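Local coordinates for protein aspartate-semialdehyde dehydrogenase 2 (Vibrio cholerae, PDB 2R00) that catalyses the NADPH-dependent reductive dephosphorylation of aspartyl-4-phosphate to aspartate semialdehyde, an early step of lysine, methionine and threonine biosynthesis, at residues 241-249 and 309-317. Numbering follows the deposited sequence.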
# COMPACT_ATOMS: atom_id res chain seq x y z
N PHE A 241 -7.57 -3.59 10.66
CA PHE A 241 -6.14 -3.28 10.75
C PHE A 241 -5.69 -2.87 12.16
O PHE A 241 -6.22 -1.91 12.74
CB PHE A 241 -5.79 -2.15 9.76
CG PHE A 241 -4.39 -2.21 9.20
CD1 PHE A 241 -3.96 -3.32 8.49
CD2 PHE A 241 -3.53 -1.11 9.33
CE1 PHE A 241 -2.67 -3.37 7.94
CE2 PHE A 241 -2.24 -1.14 8.78
CZ PHE A 241 -1.81 -2.28 8.09
N TYR A 242 -4.69 -3.59 12.68
CA TYR A 242 -4.06 -3.30 13.98
C TYR A 242 -2.69 -2.65 13.79
O TYR A 242 -1.77 -3.27 13.26
CB TYR A 242 -3.94 -4.57 14.84
CG TYR A 242 -5.29 -5.20 15.16
CD1 TYR A 242 -5.99 -4.82 16.30
CD2 TYR A 242 -5.86 -6.14 14.31
CE1 TYR A 242 -7.24 -5.38 16.60
CE2 TYR A 242 -7.11 -6.71 14.59
CZ TYR A 242 -7.79 -6.32 15.74
OH TYR A 242 -9.01 -6.86 16.03
N GLY A 243 -2.56 -1.40 14.23
CA GLY A 243 -1.35 -0.63 14.03
C GLY A 243 -1.46 0.21 12.78
O GLY A 243 -2.54 0.35 12.20
N HIS A 244 -0.33 0.76 12.36
CA HIS A 244 -0.30 1.69 11.25
C HIS A 244 0.87 1.39 10.33
O HIS A 244 1.95 1.03 10.80
CB HIS A 244 -0.21 3.13 11.78
CG HIS A 244 -0.16 4.17 10.71
ND1 HIS A 244 1.01 4.79 10.33
CD2 HIS A 244 -1.14 4.70 9.94
CE1 HIS A 244 0.75 5.65 9.36
NE2 HIS A 244 -0.54 5.62 9.10
N ALA A 245 0.65 1.54 9.03
CA ALA A 245 1.71 1.28 8.06
C ALA A 245 1.71 2.34 6.96
O ALA A 245 0.68 2.97 6.71
CB ALA A 245 1.56 -0.11 7.45
N GLU A 246 2.88 2.53 6.34
CA GLU A 246 3.05 3.43 5.21
C GLU A 246 3.97 2.80 4.19
O GLU A 246 4.98 2.22 4.56
CB GLU A 246 3.71 4.73 5.63
CG GLU A 246 3.03 5.41 6.77
CD GLU A 246 3.76 6.64 7.20
OE1 GLU A 246 5.01 6.66 7.13
OE2 GLU A 246 3.08 7.57 7.60
N ALA A 247 3.62 2.92 2.92
CA ALA A 247 4.50 2.55 1.81
C ALA A 247 5.03 3.86 1.25
O ALA A 247 4.25 4.78 0.95
CB ALA A 247 3.71 1.80 0.74
N VAL A 248 6.36 3.97 1.14
CA VAL A 248 6.99 5.24 0.76
C VAL A 248 7.86 5.08 -0.48
O VAL A 248 8.74 4.21 -0.53
CB VAL A 248 7.89 5.83 1.90
CG1 VAL A 248 8.34 7.26 1.55
CG2 VAL A 248 7.16 5.82 3.24
N HIS A 249 7.59 5.91 -1.48
CA HIS A 249 8.50 6.06 -2.60
C HIS A 249 9.08 7.48 -2.59
O HIS A 249 8.32 8.45 -2.48
CB HIS A 249 7.81 5.80 -3.94
CG HIS A 249 8.69 6.09 -5.12
ND1 HIS A 249 9.61 5.18 -5.61
CD2 HIS A 249 8.83 7.20 -5.88
CE1 HIS A 249 10.25 5.71 -6.63
NE2 HIS A 249 9.80 6.94 -6.81
N LEU A 309 10.53 2.04 0.51
CA LEU A 309 10.58 1.45 1.85
C LEU A 309 9.17 1.45 2.44
O LEU A 309 8.32 2.24 2.01
CB LEU A 309 11.54 2.21 2.77
CG LEU A 309 11.23 3.69 3.06
CD1 LEU A 309 11.71 4.08 4.43
CD2 LEU A 309 11.83 4.60 2.01
N TRP A 310 8.94 0.56 3.40
CA TRP A 310 7.73 0.55 4.19
C TRP A 310 8.07 0.85 5.64
O TRP A 310 9.12 0.46 6.13
CB TRP A 310 7.03 -0.81 4.11
CG TRP A 310 6.26 -1.01 2.82
CD1 TRP A 310 6.77 -0.98 1.55
CD2 TRP A 310 4.86 -1.29 2.68
NE1 TRP A 310 5.77 -1.22 0.63
CE2 TRP A 310 4.60 -1.42 1.30
CE3 TRP A 310 3.81 -1.45 3.59
CZ2 TRP A 310 3.32 -1.69 0.81
CZ3 TRP A 310 2.55 -1.72 3.11
CH2 TRP A 310 2.31 -1.85 1.73
N VAL A 311 7.18 1.58 6.30
CA VAL A 311 7.40 2.06 7.65
C VAL A 311 6.18 1.67 8.46
O VAL A 311 5.05 1.90 8.03
CB VAL A 311 7.58 3.61 7.67
CG1 VAL A 311 7.93 4.09 9.07
CG2 VAL A 311 8.64 4.04 6.69
N VAL A 312 6.41 1.06 9.62
CA VAL A 312 5.33 0.57 10.46
C VAL A 312 5.45 1.12 11.89
O VAL A 312 6.55 1.30 12.41
CB VAL A 312 5.26 -1.00 10.45
CG1 VAL A 312 4.31 -1.53 11.51
CG2 VAL A 312 4.83 -1.52 9.07
N ALA A 313 4.30 1.43 12.48
CA ALA A 313 4.18 1.65 13.92
C ALA A 313 3.17 0.65 14.45
O ALA A 313 2.01 0.62 13.98
CB ALA A 313 3.70 3.06 14.22
N ASP A 314 3.60 -0.19 15.39
CA ASP A 314 2.70 -1.14 16.04
C ASP A 314 1.80 -0.40 17.02
O ASP A 314 0.57 -0.45 16.90
CB ASP A 314 3.48 -2.26 16.74
CG ASP A 314 2.57 -3.34 17.31
OD1 ASP A 314 1.56 -3.70 16.64
OD2 ASP A 314 2.85 -3.82 18.43
N ASN A 315 2.40 0.30 17.99
CA ASN A 315 1.63 1.11 18.92
C ASN A 315 1.64 2.58 18.51
O ASN A 315 2.58 3.32 18.83
CB ASN A 315 2.08 0.92 20.37
CG ASN A 315 1.06 1.43 21.37
OD1 ASN A 315 0.74 0.75 22.35
ND2 ASN A 315 0.52 2.63 21.12
N VAL A 316 0.58 2.98 17.82
CA VAL A 316 0.46 4.33 17.27
C VAL A 316 0.44 5.41 18.36
O VAL A 316 1.06 6.46 18.20
CB VAL A 316 -0.79 4.46 16.36
CG1 VAL A 316 -0.88 5.85 15.76
CG2 VAL A 316 -0.74 3.43 15.24
N ARG A 317 -0.25 5.13 19.46
CA ARG A 317 -0.35 6.05 20.58
C ARG A 317 1.01 6.31 21.24
O ARG A 317 1.32 7.45 21.60
CB ARG A 317 -1.37 5.55 21.61
CG ARG A 317 -2.76 5.33 21.02
CD ARG A 317 -3.76 4.83 22.06
NE ARG A 317 -4.99 4.33 21.45
CZ ARG A 317 -6.03 5.08 21.07
NH1 ARG A 317 -6.01 6.41 21.24
NH2 ARG A 317 -7.09 4.51 20.53
O HOH W 1 1.23 -4.03 14.08
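Trp310 lays its indole against Ala247, its partner in a non-hydrogen-bonded antiparallel pair. CG stands anti to the carbonyl carbon and beside the backbone N (chi1 -77°), and the ring lies over Ala247 of strand 244-249. From the root outward, Trp310 CB lies 3.7 Å from Glu246 O, and CG stays near that oxygen and also approaches Ala247 CA. CD2 and NE1 then reach Ala247 CB. The methyl sits over one ring face, offset toward the rim; Ala247 CB is 3.4 Å from Trp310 CE2. It makes a CH-pi contact 3.7 Å from the centroid of the six-membered ring. CZ2 and CH2 meet the same methyl. Arg296 makes a cation-pi contact with the indole, and the Tyr157 ring meets it with nearly parallel planes.

Six backbone hydrogen bonds join the strands, two each at His244-Ala313, Glu246-Val311 and Val248-Leu309. Val316, at the start of the next helix, touches His244 CB with CG2 at 3.5 Å. The imidazole of His244 leads away from segment 309-317, and its ND1 bonds Gln135 OE1. Glu246 OE2 lies in plane at the imidazole edge.

These are central antiparallel strands of the dimerisation-domain sheet. Strand 244-249 begins with His244, the predicted proton acceptor; Val316 lies near Cys131, the acyl-thioester nucleophile.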